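Local coordinates for protein Cap5O (Staphylococcus aureus, PDB 3OJO) that probably oxidises UDP-N-acetylmannosamine with NAD as electron acceptor, a step in the synthesis of the capsular polysaccharide, at residues G53-S56 with L62-V65; M29-G34 with E67-S72; V224-A229 with E293-M298; N219-V224 with N257-G262. One frame throughout, in Å; residues are numbered along the deposited sequence.

How the contacts relate
The four contacts form two pairs on opposite sides of the chain's centre. Contacts 1 and 2 belong to the NAD-binding domain and share helix 62-71; their centres are 11 Å apart and contact 1 is nested in the chain loop that contact 2 closes. Contacts 3 and 4 lie in the central domain, centres 8 Å apart, share Val224 and are tied by a probable hydrogen bond, Asn295 ND2 to Asp223 OD1, 3.0 Å. Asn219 and Arg222 of contact 4 line a pyridine-2,6-dicarboxylic acid site, and such a molecule lies about 7 Å from the side chain of Ile226 in contact 3. The side chains of Leu62 and Arg222 each come within about 11 Å of bound NAD.

Contact 1: G53-S56 with L62-V65; sequences GQIS and LQEV
Gly53 turns its carbonyl oxygen toward the amide group of Gln63, whose CD lies 3.9 Å from Gly53 O. The positive phi of Gly53, 82°, suits glycine: it is the C-prime residue of the Schellman motif that ends the preceding helix, closed by Gln54 N to Lys49 O and Gly53 N to Leu50 O. Gln54 sends its side chain outward, yet its backbone passes beside the same amide. Gln63 reaches this place because its chain, with CG anti to the backbone N (chi1 -179°), bends at chi2 and swings back over the loop. A glutamine would suit the spot, as an amide can both donate and accept a hydrogen bond beside Gly53 O and Ile55 N. In the Rossmann-type NAD-binding domain this loop joins helix 44-51 to helix 62-71 and folds back on the first turn of the latter. Ile55 then fills the buried side. Its CG1 sits between the backbone N and the carbonyl carbon (chi1 53°), which carries CD1 to the helix start: Ile55 CD1 is 3.8 Å from Leu62 CB and 4.0 Å from Leu62 CD2. Beyond this pair, Ile55 also packs on Leu24 of helix 23-32, and Leu62 on Leu170 of helix 169-175.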
loop_
_atom_site.group_PDB
_atom_site.type_symbol
_atom_site.label_atom_id
_atom_site.label_comp_id
_atom_site.label_asym_id
_atom_site.label_seq_id
_atom_site.Cartn_x
_atom_site.Cartn_y
_atom_site.Cartn_z
ATOM N N GLY B 53 -30.674 30.477 17.208
ATOM C CA GLY B 53 -31.259 29.860 16.027
ATOM C C GLY B 53 -30.368 29.599 14.836
ATOM O O GLY B 53 -30.843 29.067 13.832
ATOM N N GLN B 54 -29.086 29.944 14.927
ATOM C CA GLN B 54 -28.142 29.730 13.827
ATOM C C GLN B 54 -27.240 28.512 14.047
ATOM O O GLN B 54 -26.772 28.285 15.166
ATOM C CB GLN B 54 -27.274 30.973 13.607
ATOM C CG GLN B 54 -28.027 32.204 13.090
ATOM C CD GLN B 54 -27.071 33.265 12.594
ATOM O OE1 GLN B 54 -26.119 33.671 13.282
ATOM N NE2 GLN B 54 -27.304 33.738 11.379
ATOM N N ILE B 55 -26.978 27.734 12.972
ATOM C CA ILE B 55 -26.057 26.598 13.045
ATOM C C ILE B 55 -24.631 27.128 13.221
ATOM O O ILE B 55 -24.297 28.191 12.697
ATOM C CB ILE B 55 -26.161 25.578 11.874
ATOM C CG1 ILE B 55 -26.043 26.232 10.480
ATOM C CG2 ILE B 55 -27.381 24.693 12.014
ATOM C CD1 ILE B 55 -25.829 25.248 9.307
ATOM N N SER B 56 -23.815 26.399 14.001
ATOM C CA SER B 56 -22.433 26.754 14.306
ATOM C C SER B 56 -21.446 26.229 13.241
ATOM O O SER B 56 -20.255 26.522 13.324
ATOM C CB SER B 56 -22.067 26.232 15.689
ATOM O OG SER B 56 -22.291 24.833 15.756
ATOM N N LEU B 62 -28.527 22.725 5.955
ATOM C CA LEU B 62 -28.634 22.336 7.365
ATOM C C LEU B 62 -29.392 23.343 8.207
ATOM O O LEU B 62 -30.202 22.936 9.048
ATOM C CB LEU B 62 -27.263 21.970 7.976
ATOM C CG LEU B 62 -27.284 21.189 9.304
ATOM C CD1 LEU B 62 -27.690 19.731 9.099
ATOM C CD2 LEU B 62 -25.928 21.271 10.030
ATOM N N GLN B 63 -29.169 24.645 7.964
ATOM C CA GLN B 63 -29.847 25.750 8.666
ATOM C C GLN B 63 -31.372 25.581 8.637
ATOM O O GLN B 63 -32.025 25.769 9.666
ATOM C CB GLN B 63 -29.444 27.099 8.041
ATOM C CG GLN B 63 -30.070 28.333 8.687
ATOM C CD GLN B 63 -29.687 28.522 10.132
ATOM O OE1 GLN B 63 -30.518 28.369 11.025
ATOM N NE2 GLN B 63 -28.426 28.868 10.388
ATOM N N GLU B 64 -31.918 25.174 7.462
ATOM C CA GLU B 64 -33.332 24.912 7.200
ATOM C C GLU B 64 -33.843 23.762 8.056
ATOM O O GLU B 64 -34.923 23.860 8.626
ATOM C CB GLU B 64 -33.465 24.520 5.726
ATOM C CG GLU B 64 -34.827 24.719 5.086
ATOM C CD GLU B 64 -34.792 24.682 3.569
ATOM O OE1 GLU B 64 -33.696 24.866 2.983
ATOM O OE2 GLU B 64 -35.862 24.446 2.966
ATOM N N VAL B 65 -33.063 22.668 8.145
ATOM C CA VAL B 65 -33.397 21.466 8.924
ATOM C C VAL B 65 -33.338 21.804 10.401
ATOM O O VAL B 65 -34.253 21.434 11.146
ATOM C CB VAL B 65 -32.495 20.253 8.569
ATOM C CG1 VAL B 65 -33.071 18.965 9.144
ATOM C CG2 VAL B 65 -32.310 20.120 7.062
#

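Contact 2: M29-G34 with E67-S72; sequences MFAKHG and EEVLSS
Ala31 and Val69 make the apolar part of this contact between the last turns of helices 23-32 and 62-71. The two methyls of Val69 divide the work. CG1 meets the methyl of the alanine, Val69 CG1 to Ala31 CB 3.6 Å, while CG2 rests on the backbone of Lys32, Val69 CG2 to Lys32 N 3.6 Å. A side chain as short as alanine suits a place where the backbones come close: the CA atoms of Lys32 and Val69 are 5.9 Å apart. Leu75 of strand 75-78, an edge strand of the large sheet, packs on both Ala31 and Val69.

The charged part lies at the exposed rim. Lys32 has CG anti to the backbone N (chi1 -166°) and bends only at its last torsion, ending with NZ 4.3 Å from Glu68 OE1, beyond salt-bridge range.

Within the segments, Ser72 OG donates to Val69 O at 3.0 Å, from above the carbonyl plane; helix 23-32 ends in a Schellman motif with Gly34, of positive phi, as C-prime residue.

Chemically, then, cohesion here rests on close-packed methyls and backbone, with any attraction between lysine and glutamate probably weak and solvent-screened.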
loop_
_atom_site.group_PDB
_atom_site.type_symbol
_atom_site.label_atom_id
_atom_site.label_comp_id
_atom_site.label_asym_id
_atom_site.label_seq_id
_atom_site.Cartn_x
_atom_site.Cartn_y
_atom_site.Cartn_z
ATOM N N MET B 29 -30.310 15.144 13.075
ATOM C CA MET B 29 -30.830 13.927 12.474
ATOM C C MET B 29 -31.758 13.095 13.384
ATOM O O MET B 29 -32.846 12.710 12.949
ATOM C CB MET B 29 -29.686 13.083 11.918
ATOM C CG MET B 29 -30.149 12.017 10.954
ATOM S SD MET B 29 -31.280 12.588 9.647
ATOM C CE MET B 29 -30.194 12.881 8.393
ATOM N N PHE B 30 -31.341 12.818 14.633
ATOM C CA PHE B 30 -32.161 12.056 15.573
ATOM C C PHE B 30 -33.422 12.832 15.977
ATOM O O PHE B 30 -34.493 12.228 16.089
ATOM C CB PHE B 30 -31.356 11.683 16.817
ATOM C CG PHE B 30 -30.396 10.529 16.647
ATOM C CD1 PHE B 30 -30.845 9.210 16.724
ATOM C CD2 PHE B 30 -29.030 10.753 16.517
ATOM C CE1 PHE B 30 -29.940 8.140 16.648
ATOM C CE2 PHE B 30 -28.133 9.686 16.447
ATOM C CZ PHE B 30 -28.593 8.389 16.506
ATOM N N ALA B 31 -33.289 14.173 16.168
ATOM C CA ALA B 31 -34.377 15.085 16.527
ATOM C C ALA B 31 -35.407 15.193 15.399
ATOM O O ALA B 31 -36.599 15.333 15.677
ATOM C CB ALA B 31 -33.822 16.452 16.877
ATOM N N LYS B 32 -34.944 15.099 14.135
ATOM C CA LYS B 32 -35.754 15.116 12.908
ATOM C C LYS B 32 -36.681 13.881 12.875
ATOM O O LYS B 32 -37.717 13.907 12.209
ATOM C CB LYS B 32 -34.822 15.109 11.674
ATOM C CG LYS B 32 -35.489 15.452 10.352
ATOM C CD LYS B 32 -34.611 15.093 9.160
ATOM C CE LYS B 32 -35.356 15.214 7.846
ATOM N NZ LYS B 32 -35.468 16.624 7.386
ATOM N N HIS B 33 -36.291 12.811 13.599
ATOM C CA HIS B 33 -36.995 11.530 13.678
ATOM C C HIS B 33 -37.773 11.310 15.006
ATOM O O HIS B 33 -38.173 10.181 15.319
ATOM C CB HIS B 33 -36.025 10.377 13.333
ATOM C CG HIS B 33 -35.594 10.384 11.895
ATOM N ND1 HIS B 33 -36.127 9.499 10.982
ATOM C CD2 HIS B 33 -34.733 11.205 11.250
ATOM C CE1 HIS B 33 -35.577 9.805 9.817
ATOM N NE2 HIS B 33 -34.729 10.823 9.930
ATOM N N GLY B 34 -38.008 12.401 15.738
ATOM C CA GLY B 34 -38.789 12.405 16.971
ATOM C C GLY B 34 -38.089 12.125 18.286
ATOM O O GLY B 34 -38.759 12.041 19.326
ATOM N N GLU B 67 -33.746 24.782 11.792
ATOM C CA GLU B 67 -34.885 25.666 12.070
ATOM C C GLU B 67 -36.158 24.880 12.376
ATOM O O GLU B 67 -36.850 25.235 13.324
ATOM C CB GLU B 67 -35.120 26.655 10.924
ATOM C CG GLU B 67 -34.208 27.872 10.974
ATOM C CD GLU B 67 -34.145 28.750 9.741
ATOM O OE1 GLU B 67 -34.801 28.429 8.724
ATOM O OE2 GLU B 67 -33.429 29.774 9.799
ATOM N N GLU B 68 -36.431 23.788 11.628
ATOM C CA GLU B 68 -37.592 22.906 11.848
ATOM C C GLU B 68 -37.508 22.197 13.202
ATOM O O GLU B 68 -38.466 22.187 13.968
ATOM C CB GLU B 68 -37.685 21.825 10.747
ATOM C CG GLU B 68 -37.902 22.337 9.331
ATOM C CD GLU B 68 -38.155 21.227 8.327
ATOM O OE1 GLU B 68 -37.180 20.559 7.910
ATOM O OE2 GLU B 68 -39.337 21.018 7.967
ATOM N N VAL B 69 -36.357 21.594 13.466
ATOM C CA VAL B 69 -36.018 20.799 14.645
ATOM C C VAL B 69 -35.943 21.629 15.941
ATOM O O VAL B 69 -36.334 21.143 17.008
ATOM C CB VAL B 69 -34.737 19.977 14.302
ATOM C CG1 VAL B 69 -33.804 19.795 15.481
ATOM C CG2 VAL B 69 -35.107 18.635 13.689
ATOM N N LEU B 70 -35.453 22.876 15.845
ATOM C CA LEU B 70 -35.346 23.777 17.001
ATOM C C LEU B 70 -36.759 24.221 17.421
ATOM O O LEU B 70 -37.082 24.177 18.612
ATOM C CB LEU B 70 -34.437 24.964 16.628
ATOM C CG LEU B 70 -34.209 26.136 17.589
ATOM C CD1 LEU B 70 -33.460 25.736 18.862
ATOM C CD2 LEU B 70 -33.382 27.163 16.914
ATOM N N SER B 71 -37.617 24.549 16.426
ATOM C CA SER B 71 -39.010 24.971 16.621
ATOM C C SER B 71 -39.914 23.857 17.174
ATOM O O SER B 71 -40.857 24.154 17.925
ATOM C CB SER B 71 -39.593 25.572 15.343
ATOM O OG SER B 71 -39.319 24.834 14.163
ATOM N N SER B 72 -39.622 22.585 16.826
ATOM C CA SER B 72 -40.396 21.432 17.303
ATOM C C SER B 72 -40.111 21.103 18.785
ATOM O O SER B 72 -40.838 20.314 19.391
ATOM C CB SER B 72 -40.178 20.212 16.405
ATOM O OG SER B 72 -38.891 19.629 16.545
#

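Contact 3: V224-A229 with E293-M298; sequences VNIALA and EINNSM
The carboxamide of Asn295 is the flat group of this contact, and it meets the backbone of Ala227 mainly through its oxygen. Asn295 OD1 lies 3.3 Å from Ala227 CA; it is also 3.4 Å from Ala227 N, at an angle too poor for a hydrogen bond. ND2 donates to Asp223 O, one turn before Ala227 on helix 208-238, and probably also to Asp223 OD1, satisfying a buried polar end. With CG anti to the carbonyl carbon (chi1 -66°), the group reaches across to the other helix, where Ile226 crosses it at about a right angle and brings CG2 to 3.8 Å from Asn295 OD1.

Ile294 packs beside it: its CB is 4.2 Å from Ala227 CB, and its CG2 methyl rests on the backbone, 3.5 Å from Ala227 O. The small alanine suits a place approached by both a branched side chain and an amide. The axes of the short segments 224-229 and 293-298 pass 8.8 Å apart at 56°.

Asn225 of helix 208-238 is hydrogen-bonded through ND2 to OD1 of Asn225 of the second subunit. The long helix 208-238, crossed by 286-312 and paired with its dimer mate, is characteristic of the helical central domain of UDP-glucose/GDP-mannose dehydrogenases.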
loop_
_atom_site.group_PDB
_atom_site.type_symbol
_atom_site.label_atom_id
_atom_site.label_comp_id
_atom_site.label_asym_id
_atom_site.label_seq_id
_atom_site.Cartn_x
_atom_site.Cartn_y
_atom_site.Cartn_z
ATOM N N VAL B 224 0.913 5.047 4.299
ATOM C CA VAL B 224 2.046 4.247 3.868
ATOM C C VAL B 224 2.149 4.288 2.320
ATOM O O VAL B 224 3.264 4.385 1.766
ATOM C CB VAL B 224 1.942 2.801 4.440
ATOM C CG1 VAL B 224 2.987 1.874 3.801
ATOM C CG2 VAL B 224 2.074 2.772 5.979
ATOM N N ASN B 225 0.983 4.226 1.631
ATOM C CA ASN B 225 0.940 4.255 0.174
ATOM C C ASN B 225 1.270 5.636 -0.428
ATOM O O ASN B 225 1.937 5.724 -1.472
ATOM C CB ASN B 225 -0.339 3.644 -0.351
ATOM C CG ASN B 225 -0.221 2.156 -0.440
ATOM O OD1 ASN B 225 -0.622 1.423 0.461
ATOM N ND2 ASN B 225 0.461 1.686 -1.463
ATOM N N ILE B 226 0.862 6.700 0.275
ATOM C CA ILE B 226 1.180 8.069 -0.096
ATOM C C ILE B 226 2.688 8.268 0.112
ATOM O O ILE B 226 3.337 8.815 -0.769
ATOM C CB ILE B 226 0.298 9.111 0.637
ATOM C CG1 ILE B 226 -1.161 9.053 0.089
ATOM C CG2 ILE B 226 0.898 10.521 0.493
ATOM C CD1 ILE B 226 -2.188 10.024 0.849
ATOM N N ALA B 227 3.246 7.763 1.238
ATOM C CA ALA B 227 4.690 7.788 1.539
ATOM C C ALA B 227 5.469 7.095 0.401
ATOM O O ALA B 227 6.480 7.624 -0.061
ATOM C CB ALA B 227 4.959 7.084 2.862
ATOM N N LEU B 228 4.965 5.948 -0.079
ATOM C CA LEU B 228 5.568 5.219 -1.196
ATOM C C LEU B 228 5.654 6.070 -2.469
ATOM O O LEU B 228 6.710 6.150 -3.080
ATOM C CB LEU B 228 4.845 3.884 -1.428
ATOM C CG LEU B 228 5.311 3.045 -2.638
ATOM C CD1 LEU B 228 6.802 2.766 -2.575
ATOM C CD2 LEU B 228 4.551 1.774 -2.706
ATOM N N ALA B 229 4.550 6.731 -2.824
ATOM C CA ALA B 229 4.415 7.637 -3.959
ATOM C C ALA B 229 5.386 8.804 -3.825
ATOM O O ALA B 229 6.112 9.100 -4.771
ATOM C CB ALA B 229 2.984 8.138 -4.045
ATOM N N GLU B 293 7.538 9.670 8.570
ATOM C CA GLU B 293 8.788 10.408 8.396
ATOM C C GLU B 293 8.888 10.974 6.987
ATOM O O GLU B 293 9.222 12.156 6.841
ATOM C CB GLU B 293 10.005 9.516 8.694
ATOM C CG GLU B 293 10.238 9.248 10.181
ATOM C CD GLU B 293 11.210 8.141 10.569
ATOM O OE1 GLU B 293 11.241 7.789 11.770
ATOM O OE2 GLU B 293 11.944 7.634 9.688
ATOM N N ILE B 294 8.556 10.142 5.949
ATOM C CA ILE B 294 8.569 10.514 4.532
ATOM C C ILE B 294 7.539 11.589 4.277
ATOM O O ILE B 294 7.876 12.614 3.694
ATOM C CB ILE B 294 8.454 9.288 3.561
ATOM C CG1 ILE B 294 9.653 8.331 3.718
ATOM C CG2 ILE B 294 8.336 9.722 2.103
ATOM C CD1 ILE B 294 9.324 6.904 3.470
ATOM N N ASN B 295 6.313 11.399 4.784
ATOM C CA ASN B 295 5.231 12.374 4.633
ATOM C C ASN B 295 5.503 13.712 5.316
ATOM O O ASN B 295 5.153 14.766 4.761
ATOM C CB ASN B 295 3.865 11.783 4.986
ATOM C CG ASN B 295 3.434 10.688 4.035
ATOM O OD1 ASN B 295 3.838 10.633 2.871
ATOM N ND2 ASN B 295 2.610 9.778 4.507
ATOM N N ASN B 296 6.190 13.665 6.472
ATOM C CA ASN B 296 6.597 14.848 7.233
ATOM C C ASN B 296 7.706 15.630 6.522
ATOM O O ASN B 296 7.819 16.839 6.729
ATOM C CB ASN B 296 7.080 14.455 8.642
ATOM C CG ASN B 296 5.986 14.080 9.613
ATOM O OD1 ASN B 296 4.803 14.422 9.461
ATOM N ND2 ASN B 296 6.359 13.347 10.631
ATOM N N SER B 297 8.538 14.940 5.713
ATOM C CA SER B 297 9.662 15.540 4.993
ATOM C C SER B 297 9.258 16.249 3.688
ATOM O O SER B 297 10.092 16.956 3.112
ATOM C CB SER B 297 10.721 14.474 4.707
ATOM O OG SER B 297 10.332 13.656 3.610
ATOM N N MET B 298 8.013 16.023 3.190
ATOM C CA MET B 298 7.530 16.628 1.946
ATOM C C MET B 298 7.438 18.145 1.983
ATOM O O MET B 298 7.978 18.766 1.061
ATOM C CB MET B 298 6.288 15.956 1.374
ATOM C CG MET B 298 6.509 14.522 0.984
ATOM S SD MET B 298 7.908 14.223 -0.125
ATOM C CE MET B 298 7.279 14.950 -1.644
#

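Contact 4: N219-V224 with N257-G262; sequences NTYRDV and NIHQPG. With PDC (pyridine-2,6-dicarboxylic acid), chain L; PDC (pyridine-2,6-dicarboxylic acid), chain I.
Tyr221 and His259 meet with their rings inclined at 66° and centroids 5.3 Å apart, an oblique pairing. The carbon Tyr221 CE2 sits at the edge of the imidazole, near its plane, 3.5 Å from His259 NE2. Tyr221 extends there with CG anti to the backbone N (chi1 170°), and its hydroxyl goes on past the histidine to the second subunit, where it is hydrogen-bonded to Tyr221 OH and Asn257 ND2 of that chain. Tyrosine thus offers a ring to the histidine and a hydroxyl to the subunit interface.

Arg222 turns another way. Its straight chain runs along a pyridine-2,6-dicarboxylic acid (chain L), with Arg222 CD 3.5 Å from PDC C3, and Asn219 borders the same molecule, Asn219 OD1 lying 3.5 Å from PDC C5. A second such molecule (chain I) places O1 over one face of the guanidinium, 3.6 Å from Arg222 NE. The positive charge probably attracts these carboxylates, which presumably entered with the europium complex of the derivative.

In the helical central domain, at the dimer interface, loop 257-262 passes across helix 208-238, with His259 also touching Asn225 and Ile226 there. Ile258 and Pro261 pack on helix 243-250, while Thr220 and Val224 contact helix 286-312.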
loop_
_atom_site.group_PDB
_atom_site.type_symbol
_atom_site.label_atom_id
_atom_site.label_comp_id
_atom_site.label_asym_id
_atom_site.label_seq_id
_atom_site.Cartn_x
_atom_site.Cartn_y
_atom_site.Cartn_z
ATOM N N ASN B 219 -6.703 4.455 7.327
ATOM C CA ASN B 219 -5.866 5.636 7.393
ATOM C C ASN B 219 -4.396 5.328 7.129
ATOM O O ASN B 219 -3.703 6.130 6.493
ATOM C CB ASN B 219 -6.042 6.310 8.747
ATOM C CG ASN B 219 -7.363 7.015 8.928
ATOM O OD1 ASN B 219 -8.233 6.976 8.065
ATOM N ND2 ASN B 219 -7.550 7.666 10.078
ATOM N N THR B 220 -3.928 4.193 7.654
ATOM C CA THR B 220 -2.574 3.646 7.585
ATOM C C THR B 220 -2.226 3.144 6.174
ATOM O O THR B 220 -1.148 3.476 5.666
ATOM C CB THR B 220 -2.435 2.583 8.661
ATOM O OG1 THR B 220 -2.641 3.221 9.920
ATOM C CG2 THR B 220 -1.097 1.926 8.649
ATOM N N TYR B 221 -3.135 2.367 5.539
ATOM C CA TYR B 221 -2.939 1.912 4.172
ATOM C C TYR B 221 -2.727 3.125 3.294
ATOM O O TYR B 221 -1.827 3.140 2.461
ATOM C CB TYR B 221 -4.138 1.088 3.653
ATOM C CG TYR B 221 -4.077 0.806 2.163
ATOM C CD1 TYR B 221 -3.317 -0.246 1.661
ATOM C CD2 TYR B 221 -4.758 1.608 1.255
ATOM C CE1 TYR B 221 -3.253 -0.500 0.286
ATOM C CE2 TYR B 221 -4.701 1.367 -0.112
ATOM C CZ TYR B 221 -3.933 0.325 -0.596
ATOM O OH TYR B 221 -3.877 0.097 -1.948
ATOM N N ARG B 222 -3.556 4.150 3.502
ATOM C CA ARG B 222 -3.492 5.398 2.750
ATOM C C ARG B 222 -2.197 6.185 3.017
ATOM O O ARG B 222 -1.634 6.702 2.074
ATOM C CB ARG B 222 -4.763 6.225 3.002
ATOM C CG ARG B 222 -4.777 7.552 2.262
ATOM C CD ARG B 222 -5.982 8.414 2.576
ATOM N NE ARG B 222 -5.800 9.787 2.091
ATOM C CZ ARG B 222 -5.852 10.173 0.813
ATOM N NH1 ARG B 222 -6.080 9.284 -0.153
ATOM N NH2 ARG B 222 -5.653 11.445 0.490
ATOM N N ASP B 223 -1.710 6.243 4.272
ATOM C CA ASP B 223 -0.516 7.006 4.625
ATOM C C ASP B 223 0.761 6.371 4.109
ATOM O O ASP B 223 1.588 7.071 3.540
ATOM C CB ASP B 223 -0.454 7.273 6.148
ATOM C CG ASP B 223 0.533 8.354 6.561
ATOM O OD1 ASP B 223 0.235 9.537 6.353
ATOM O OD2 ASP B 223 1.589 8.013 7.109
ATOM N N VAL B 224 0.913 5.047 4.299
ATOM C CA VAL B 224 2.046 4.247 3.868
ATOM C C VAL B 224 2.149 4.288 2.320
ATOM O O VAL B 224 3.264 4.385 1.766
ATOM C CB VAL B 224 1.942 2.801 4.440
ATOM C CG1 VAL B 224 2.987 1.874 3.801
ATOM C CG2 VAL B 224 2.074 2.772 5.979
ATOM N N ASN B 257 -1.810 -0.533 -7.078
ATOM C CA ASN B 257 -2.601 0.678 -6.926
ATOM C C ASN B 257 -1.803 1.811 -6.294
ATOM O O ASN B 257 -2.211 2.365 -5.275
ATOM C CB ASN B 257 -3.916 0.379 -6.144
ATOM C CG ASN B 257 -4.601 -0.928 -6.493
ATOM O OD1 ASN B 257 -5.311 -1.042 -7.506
ATOM N ND2 ASN B 257 -4.353 -1.964 -5.678
ATOM N N ILE B 258 -0.672 2.176 -6.909
ATOM C CA ILE B 258 0.214 3.249 -6.407
ATOM C C ILE B 258 -0.525 4.575 -6.317
ATOM O O ILE B 258 -1.240 4.969 -7.239
ATOM C CB ILE B 258 1.571 3.323 -7.175
ATOM C CG1 ILE B 258 2.279 1.962 -7.117
ATOM C CG2 ILE B 258 2.478 4.422 -6.616
ATOM C CD1 ILE B 258 3.227 1.673 -8.198
ATOM N N HIS B 259 -0.409 5.221 -5.174
ATOM C CA HIS B 259 -1.120 6.464 -4.924
ATOM C C HIS B 259 -0.451 7.671 -5.579
ATOM O O HIS B 259 0.602 7.554 -6.201
ATOM C CB HIS B 259 -1.362 6.662 -3.402
ATOM C CG HIS B 259 -2.211 5.595 -2.765
ATOM N ND1 HIS B 259 -2.928 5.846 -1.596
ATOM C CD2 HIS B 259 -2.443 4.314 -3.151
ATOM C CE1 HIS B 259 -3.559 4.712 -1.318
ATOM N NE2 HIS B 259 -3.280 3.756 -2.214
ATOM N N GLN B 260 -1.091 8.836 -5.452
ATOM C CA GLN B 260 -0.591 10.096 -5.980
ATOM C C GLN B 260 0.319 10.789 -4.965
ATOM O O GLN B 260 0.011 10.822 -3.769
ATOM C CB GLN B 260 -1.750 11.036 -6.377
ATOM C CG GLN B 260 -2.476 10.646 -7.662
ATOM C CD GLN B 260 -1.566 10.603 -8.875
ATOM O OE1 GLN B 260 -1.285 9.531 -9.412
ATOM N NE2 GLN B 260 -1.063 11.762 -9.305
ATOM N N PRO B 261 1.459 11.346 -5.423
ATOM C CA PRO B 261 2.319 12.102 -4.494
ATOM C C PRO B 261 1.723 13.492 -4.235
ATOM O O PRO B 261 0.779 13.910 -4.931
ATOM C CB PRO B 261 3.650 12.196 -5.234
ATOM C CG PRO B 261 3.289 12.075 -6.695
ATOM C CD PRO B 261 1.970 11.390 -6.811
ATOM N N GLY B 262 2.268 14.192 -3.245
ATOM C CA GLY B 262 1.788 15.518 -2.878
ATOM C C GLY B 262 2.716 16.295 -1.968
ATOM O O GLY B 262 3.867 15.914 -1.760
HETATM N N1 PDC L . -10.193 7.783 3.202
HETATM C C2 PDC L . -9.497 7.244 2.195
HETATM C C3 PDC L . -8.665 6.169 2.500
HETATM C C4 PDC L . -8.589 5.788 3.865
HETATM C C5 PDC L . -9.365 6.420 4.852
HETATM C C6 PDC L . -10.187 7.433 4.450
HETATM C C7 PDC L . -9.724 7.839 0.839
HETATM O O1 PDC L . -9.162 7.395 -0.145
HETATM O O2 PDC L . -10.599 8.891 0.745
HETATM C C8 PDC L . -11.101 8.208 5.307
HETATM O O3 PDC L . -11.234 7.976 6.510
HETATM O O4 PDC L . -11.822 9.185 4.714
HETATM N N1 PDC I . -11.519 11.362 0.939
HETATM C C2 PDC I . -10.276 11.810 1.330
HETATM C C3 PDC I . -9.478 12.688 0.525
HETATM C C4 PDC I . -10.012 13.082 -0.712
HETATM C C5 PDC I . -11.305 12.613 -1.062
HETATM C C6 PDC I . -12.066 11.742 -0.224
HETATM C C7 PDC I . -9.762 11.356 2.612
HETATM O O1 PDC I . -8.667 11.722 3.064
HETATM O O2 PDC I . -10.605 10.568 3.278
HETATM C C8 PDC I . -13.418 11.231 -0.686
HETATM O O3 PDC I . -13.931 11.539 -1.731
HETATM O O4 PDC I . -14.175 10.403 0.019
#